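Local coordinates for calcium homeostasis modulator protein 5 (Homo sapiens, PDB 7D60), which oligomerizes into undecameric, cone-shaped large-pore channels with cation channel activity, whose gating and ion conductance are likely regulated by membrane lipids, at the interface of chains A and B. Sequence-based numbering; all coordinates share one arbitrary frame. Chains: chain A/B, Calcium homeostasis modulator protein 5.

Contacts 1 and 2 belong to one subunit interface of the undecamer, their C-alpha centres about 17 Å apart. Helix 209-246 of chain A runs through both: its first residues take part in contact 2 and the following turns in contact 1. On chain B, helix 259-264 also serves both, with B:Trp262 in contact 1 and its neighbour B:Glu263 in contact 2. Contact 1 packs cytoplasmic helix 209-246 against its own copy in the next subunit, whereas contact 2 joins the end of transmembrane helix S4 to the S2-S3 linker. The shared helices are likely to couple cytoplasmic and membrane-proximal packing around the ring.

Contact 1: the interface of chains A and B. Residues chain A 214, 217-218, 221, 278; chain B 230-231, 233-234, 237, 256, 262.
The phenyl ring of A:Phe214 organises the aromatic part of this helix-helix interface. The beta carbon CB of A:Phe214 lies over the centre of one face of the B:Phe230 ring, 4.1 Å above that plane, and the two side chains cross obliquely. At the edge of the A:Phe214 ring, in its plane, is CE2 of A:Tyr278; conversely, A:Phe214 CE2 sits over the rim of one A:Tyr278 face, so the tyrosine of the same chain backs the phenylalanine. The A:Tyr218 ring has B:Leu237 CD2 above one face, towards the rim, and the carbonyl oxygen of A:Tyr278 in plane at its edge. The indole of B:Trp262 meets B:Phe230 CE1 edge-on within chain B.

Both A:Phe214 (chi1 176°) and A:Tyr218 place CG anti to the backbone N, which carries their rings from one helix 209-246 towards the same helix of the neighbouring subunit. B:Met256, its chain bent at chi2 and chi3, reaches the far end of A:Phe214 tip to tip, its methyl CE 3.6 Å from ring atom CE2. The side chains of A:Tyr218 and B:Leu237 cross at about a right angle, and A:Tyr218 CE1 lies 4.0 Å from B:Leu237 CG. Between these aromatic groups and A:Lys221, the small B:Ala234 presents its CB to A:Tyr218 CA at 4.0 Å and to A:Lys221 CE at 3.7 Å, allowing the two helix backbones to approach closely.

The polar link lies at the side of this apolar patch. A:Lys221 starts with CG in the crowded position between backbone N and carbonyl carbon (chi1 57°), then extends past B:Ala234. Its terminal amine donates a hydrogen bond to the main-chain carbonyl of B:Leu231, where NZ lies in the carbonyl plane on a lone pair of O, at a C=O...N angle of 125°.

Contact 2: the interface of chains A and B. Residues chain A 202-203, 205-210, 212; chain B 74, 77-80, 82, 86, 263, 266.
Main-chain pairing anchors this junction: B:Gly79 N donates a nearly straight hydrogen bond to A:Arg202 O (2.9 Å, 171° at H), approaching in the carbonyl plane. The glycine adopts a positive phi of 79° as it turns its N-H towards the end of the neighbouring helix.

The charged and hydroxyl groups gather around A:Ser208. With OG anti to its carbonyl carbon, the serine donates to carboxylate oxygen OE1 of B:Glu263, which it meets from above the carboxylate plane. A:Ser208 OG also accepts from the B:Lys86 amine, NZ lying 3.0 Å away, so the hydroxyl is gripped by two bonds. Within chain B, a salt bridge joins B:Lys86 NZ to B:Glu263 OE1 at 3.1 Å; this positive neighbour would be expected to stabilise an ionised carboxylate. The other oxygen, OE2, accepts a weak bond from A:Ser208 N. An alanine in place of B:Glu263 would remove both carboxylate contacts to A:Ser208 and would probably leave B:Lys86 less firmly positioned.

Weaker polar contacts hold the guanidinium of A:Arg202, a residue that also binds diacylglycerophosphate lipid. B:Thr78 OG1 lies in plane at its edge, accepting weak bonds from A:Arg202 NE (3.3 Å) and NH2 (3.4 Å), and itself donates to B:Trp74 O. This bond within chain B is likely to fix the rotation of the threonine hydroxyl.

Apolar packing flanks the arginine. Its chain bends at chi2 and chi3 and crosses B:Trp74 at about a right angle, A:Arg202 CG lying 3.9 Å from B:Trp74 CZ3, while A:Leu212 CD2 lies over one guanidinium face. Beside it, A:Cys203 SG packs on B:Phe77 CB.

The site spans the cytoplasmic end of S4 helix 168-203 and the turn into helix 209-246 on chain A, seated against helix 71-77, the following linker, helix 259-264 and the loop residue B:Ser266 of chain B.

Contact 1: the interface of chains A and B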
# COMPACT_ATOMS: atom_id res chain seq x y z
N PHE A 214 19.11 -49.57 0.91
CA PHE A 214 19.95 -49.33 2.08
C PHE A 214 21.33 -48.85 1.68
O PHE A 214 21.91 -48.02 2.38
CB PHE A 214 20.06 -50.61 2.91
CG PHE A 214 20.99 -50.48 4.08
CD1 PHE A 214 20.64 -49.70 5.16
CD2 PHE A 214 22.21 -51.11 4.08
CE1 PHE A 214 21.50 -49.56 6.23
CE2 PHE A 214 23.07 -50.96 5.14
CZ PHE A 214 22.71 -50.19 6.21
N THR A 217 21.25 -45.19 1.07
CA THR A 217 21.12 -44.42 2.30
C THR A 217 22.45 -44.34 3.04
O THR A 217 22.77 -43.31 3.64
CB THR A 217 20.04 -45.03 3.19
OG1 THR A 217 18.89 -45.33 2.40
CG2 THR A 217 19.64 -44.08 4.29
N TYR A 218 23.23 -45.42 3.00
CA TYR A 218 24.51 -45.43 3.70
C TYR A 218 25.52 -44.53 3.00
O TYR A 218 26.26 -43.80 3.66
CB TYR A 218 25.06 -46.85 3.81
CG TYR A 218 26.48 -46.88 4.30
CD1 TYR A 218 26.79 -46.50 5.59
CD2 TYR A 218 27.51 -47.25 3.46
CE1 TYR A 218 28.09 -46.51 6.04
CE2 TYR A 218 28.81 -47.27 3.90
CZ TYR A 218 29.09 -46.89 5.19
OH TYR A 218 30.39 -46.91 5.64
N LYS A 221 25.06 -40.60 3.74
CA LYS A 221 25.54 -40.00 4.97
C LYS A 221 26.79 -40.66 5.52
O LYS A 221 27.11 -40.47 6.69
CB LYS A 221 24.46 -40.01 6.03
CG LYS A 221 23.91 -41.34 6.36
CD LYS A 221 22.53 -41.13 6.91
CE LYS A 221 22.20 -42.20 7.88
NZ LYS A 221 20.91 -41.93 8.53
N TYR A 278 29.52 -52.09 2.00
CA TYR A 278 28.77 -51.07 1.30
C TYR A 278 29.62 -49.88 0.87
O TYR A 278 29.10 -48.96 0.23
CB TYR A 278 27.61 -50.59 2.17
CG TYR A 278 26.63 -51.69 2.46
CD1 TYR A 278 25.74 -52.11 1.49
CD2 TYR A 278 26.60 -52.31 3.70
CE1 TYR A 278 24.84 -53.12 1.75
CE2 TYR A 278 25.71 -53.32 3.96
CZ TYR A 278 24.83 -53.72 2.98
OH TYR A 278 23.94 -54.73 3.24
N PHE B 230 16.21 -47.72 7.98
CA PHE B 230 17.40 -47.60 7.15
C PHE B 230 18.22 -46.39 7.55
O PHE B 230 19.45 -46.45 7.57
CB PHE B 230 17.00 -47.49 5.68
CG PHE B 230 16.63 -48.79 5.04
CD1 PHE B 230 16.78 -49.99 5.71
CD2 PHE B 230 16.12 -48.81 3.76
CE1 PHE B 230 16.43 -51.17 5.12
CE2 PHE B 230 15.78 -49.99 3.16
CZ PHE B 230 15.93 -51.17 3.84
N LEU B 231 17.56 -45.29 7.88
CA LEU B 231 18.23 -44.07 8.29
C LEU B 231 18.84 -44.17 9.68
O LEU B 231 19.71 -43.38 10.02
CB LEU B 231 17.23 -42.92 8.22
CG LEU B 231 17.63 -41.45 8.15
CD1 LEU B 231 16.66 -40.73 7.25
CD2 LEU B 231 17.62 -40.83 9.53
N TYR B 233 20.02 -47.35 11.03
CA TYR B 233 21.11 -48.31 10.96
C TYR B 233 22.26 -47.84 10.09
O TYR B 233 23.33 -48.45 10.12
CB TYR B 233 20.61 -49.65 10.43
CG TYR B 233 20.11 -50.58 11.49
CD1 TYR B 233 20.86 -51.68 11.88
CD2 TYR B 233 18.89 -50.37 12.11
CE1 TYR B 233 20.40 -52.54 12.85
CE2 TYR B 233 18.43 -51.22 13.08
CZ TYR B 233 19.19 -52.31 13.45
OH TYR B 233 18.72 -53.16 14.42
N ALA B 234 22.07 -46.78 9.31
CA ALA B 234 23.17 -46.26 8.51
C ALA B 234 23.92 -45.16 9.23
O ALA B 234 25.07 -44.88 8.90
CB ALA B 234 22.65 -45.75 7.16
N LEU B 237 26.29 -47.33 11.45
CA LEU B 237 27.35 -47.99 10.71
C LEU B 237 28.42 -47.01 10.24
O LEU B 237 29.60 -47.35 10.22
CB LEU B 237 26.77 -48.73 9.51
CG LEU B 237 27.71 -49.57 8.66
CD1 LEU B 237 28.46 -50.56 9.52
CD2 LEU B 237 26.96 -50.28 7.57
N MET B 256 24.00 -57.63 10.72
CA MET B 256 23.16 -57.27 9.59
C MET B 256 22.49 -58.53 9.08
O MET B 256 22.98 -59.63 9.32
CB MET B 256 23.99 -56.62 8.47
CG MET B 256 24.60 -55.28 8.82
SD MET B 256 23.35 -54.04 9.17
CE MET B 256 22.82 -53.64 7.52
N TRP B 262 18.03 -60.90 2.57
CA TRP B 262 17.76 -59.70 1.78
C TRP B 262 17.01 -60.04 0.50
O TRP B 262 16.13 -59.30 0.07
CB TRP B 262 19.06 -58.99 1.44
CG TRP B 262 19.62 -58.05 2.46
CD1 TRP B 262 20.80 -58.17 3.11
CD2 TRP B 262 19.06 -56.81 2.90
NE1 TRP B 262 21.00 -57.11 3.94
CE2 TRP B 262 19.95 -56.26 3.83
CE3 TRP B 262 17.88 -56.12 2.60
CZ2 TRP B 262 19.70 -55.05 4.46
CZ3 TRP B 262 17.64 -54.93 3.24
CH2 TRP B 262 18.55 -54.40 4.16

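Contact 2: the interface of chains A and B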
# COMPACT_ATOMS: atom_id res chain seq x y z
N ARG A 202 19.99 -52.06 -14.17
CA ARG A 202 19.26 -52.51 -12.99
C ARG A 202 18.97 -54.00 -13.05
O ARG A 202 18.98 -54.67 -12.02
CB ARG A 202 17.96 -51.73 -12.84
CG ARG A 202 18.15 -50.25 -12.67
CD ARG A 202 18.67 -49.91 -11.30
NE ARG A 202 17.63 -50.04 -10.29
CZ ARG A 202 17.10 -49.03 -9.63
NH1 ARG A 202 17.51 -47.79 -9.87
NH2 ARG A 202 16.16 -49.24 -8.71
N CYS A 203 18.71 -54.53 -14.25
CA CYS A 203 18.46 -55.96 -14.39
C CYS A 203 19.70 -56.79 -14.14
O CYS A 203 19.59 -57.98 -13.83
CB CYS A 203 17.92 -56.28 -15.79
SG CYS A 203 16.18 -55.94 -16.06
N SER A 205 22.07 -55.96 -11.87
CA SER A 205 22.61 -55.56 -10.58
C SER A 205 22.85 -56.78 -9.69
O SER A 205 22.22 -57.83 -9.86
CB SER A 205 21.66 -54.59 -9.89
OG SER A 205 21.94 -54.49 -8.52
N LYS A 206 23.77 -56.64 -8.75
CA LYS A 206 24.13 -57.74 -7.87
C LYS A 206 23.20 -57.88 -6.68
O LYS A 206 23.13 -58.95 -6.08
CB LYS A 206 25.56 -57.57 -7.36
CG LYS A 206 26.61 -57.72 -8.44
CD LYS A 206 26.63 -59.13 -8.96
CE LYS A 206 27.90 -59.41 -9.73
NZ LYS A 206 27.61 -59.93 -11.09
N VAL A 207 22.49 -56.81 -6.32
CA VAL A 207 21.60 -56.81 -5.17
C VAL A 207 20.18 -56.56 -5.66
O VAL A 207 19.95 -56.07 -6.77
CB VAL A 207 22.02 -55.76 -4.13
CG1 VAL A 207 23.41 -56.05 -3.64
CG2 VAL A 207 21.96 -54.38 -4.71
N SER A 208 19.21 -56.90 -4.83
CA SER A 208 17.81 -56.70 -5.15
C SER A 208 17.40 -55.28 -4.77
O SER A 208 18.24 -54.44 -4.46
CB SER A 208 16.95 -57.75 -4.46
OG SER A 208 16.97 -58.95 -5.20
N TYR A 209 16.10 -55.00 -4.80
CA TYR A 209 15.65 -53.62 -4.64
C TYR A 209 15.81 -53.13 -3.21
O TYR A 209 16.08 -51.94 -3.00
CB TYR A 209 14.18 -53.50 -5.07
CG TYR A 209 13.62 -52.12 -4.84
CD1 TYR A 209 13.95 -51.07 -5.69
CD2 TYR A 209 12.79 -51.85 -3.76
CE1 TYR A 209 13.46 -49.80 -5.49
CE2 TYR A 209 12.30 -50.58 -3.54
CZ TYR A 209 12.63 -49.56 -4.41
OH TYR A 209 12.14 -48.30 -4.20
N LEU A 210 15.64 -54.00 -2.23
CA LEU A 210 15.64 -53.56 -0.84
C LEU A 210 17.05 -53.31 -0.33
O LEU A 210 17.28 -52.37 0.43
CB LEU A 210 14.92 -54.59 0.02
CG LEU A 210 14.09 -54.08 1.19
CD1 LEU A 210 13.06 -53.10 0.70
CD2 LEU A 210 13.42 -55.24 1.88
N LEU A 212 19.56 -52.45 -2.28
CA LEU A 212 20.03 -51.27 -2.99
C LEU A 212 19.50 -49.99 -2.39
O LEU A 212 20.13 -48.94 -2.52
CB LEU A 212 19.64 -51.37 -4.46
CG LEU A 212 20.25 -50.38 -5.45
CD1 LEU A 212 21.68 -50.75 -5.76
CD2 LEU A 212 19.43 -50.34 -6.71
N TRP B 74 10.61 -50.59 -11.04
CA TRP B 74 11.97 -50.81 -10.58
C TRP B 74 12.05 -51.84 -9.46
O TRP B 74 13.07 -52.50 -9.33
CB TRP B 74 12.59 -49.50 -10.12
CG TRP B 74 12.66 -48.46 -11.19
CD1 TRP B 74 12.04 -47.26 -11.19
CD2 TRP B 74 13.39 -48.54 -12.42
NE1 TRP B 74 12.33 -46.57 -12.34
CE2 TRP B 74 13.16 -47.34 -13.11
CE3 TRP B 74 14.22 -49.50 -13.01
CZ2 TRP B 74 13.72 -47.08 -14.35
CZ3 TRP B 74 14.77 -49.24 -14.23
CH2 TRP B 74 14.52 -48.04 -14.90
N PHE B 77 12.17 -55.35 -11.42
CA PHE B 77 13.25 -55.74 -12.31
C PHE B 77 14.65 -55.64 -11.73
O PHE B 77 15.57 -56.20 -12.32
CB PHE B 77 13.20 -54.89 -13.59
CG PHE B 77 12.15 -55.32 -14.56
CD1 PHE B 77 12.14 -56.61 -15.07
CD2 PHE B 77 11.15 -54.44 -14.96
CE1 PHE B 77 11.16 -57.01 -15.96
CE2 PHE B 77 10.18 -54.84 -15.84
CZ PHE B 77 10.18 -56.12 -16.34
N THR B 78 14.84 -54.95 -10.60
CA THR B 78 16.17 -54.75 -10.05
C THR B 78 16.73 -56.06 -9.51
O THR B 78 16.14 -56.67 -8.62
CB THR B 78 16.14 -53.70 -8.95
OG1 THR B 78 15.56 -52.50 -9.45
CG2 THR B 78 17.53 -53.41 -8.46
N GLY B 79 17.86 -56.48 -10.06
CA GLY B 79 18.45 -57.74 -9.65
C GLY B 79 17.80 -58.95 -10.27
O GLY B 79 17.80 -60.02 -9.66
N CYS B 80 17.26 -58.81 -11.48
CA CYS B 80 16.51 -59.89 -12.11
C CYS B 80 17.40 -61.05 -12.53
O CYS B 80 17.05 -62.22 -12.31
CB CYS B 80 15.75 -59.35 -13.32
SG CYS B 80 15.09 -60.59 -14.44
N VAL B 82 20.12 -62.22 -11.34
CA VAL B 82 20.74 -63.03 -10.30
C VAL B 82 20.03 -64.37 -10.19
O VAL B 82 20.65 -65.44 -10.22
CB VAL B 82 20.75 -62.28 -8.96
CG1 VAL B 82 21.09 -63.21 -7.82
CG2 VAL B 82 21.72 -61.12 -9.02
N LYS B 86 12.66 -65.88 -9.00
CA LYS B 86 11.95 -65.11 -7.99
C LYS B 86 10.97 -64.11 -8.59
O LYS B 86 10.25 -63.45 -7.85
CB LYS B 86 12.95 -64.37 -7.10
CG LYS B 86 13.58 -63.15 -7.73
CD LYS B 86 14.72 -62.62 -6.88
CE LYS B 86 15.77 -61.94 -7.74
NZ LYS B 86 16.87 -61.39 -6.92
N GLU B 263 17.37 -61.16 -0.14
CA GLU B 263 16.76 -61.51 -1.41
C GLU B 263 15.40 -62.17 -1.23
O GLU B 263 14.57 -62.10 -2.14
CB GLU B 263 17.68 -62.44 -2.20
CG GLU B 263 19.05 -61.86 -2.51
CD GLU B 263 18.99 -60.57 -3.31
OE1 GLU B 263 18.69 -60.63 -4.52
OE2 GLU B 263 19.26 -59.49 -2.74
N SER B 266 12.52 -59.57 -0.96
CA SER B 266 12.32 -58.73 -2.13
C SER B 266 11.51 -59.42 -3.22
O SER B 266 11.50 -58.96 -4.36
CB SER B 266 13.67 -58.27 -2.70
OG SER B 266 14.21 -57.22 -1.93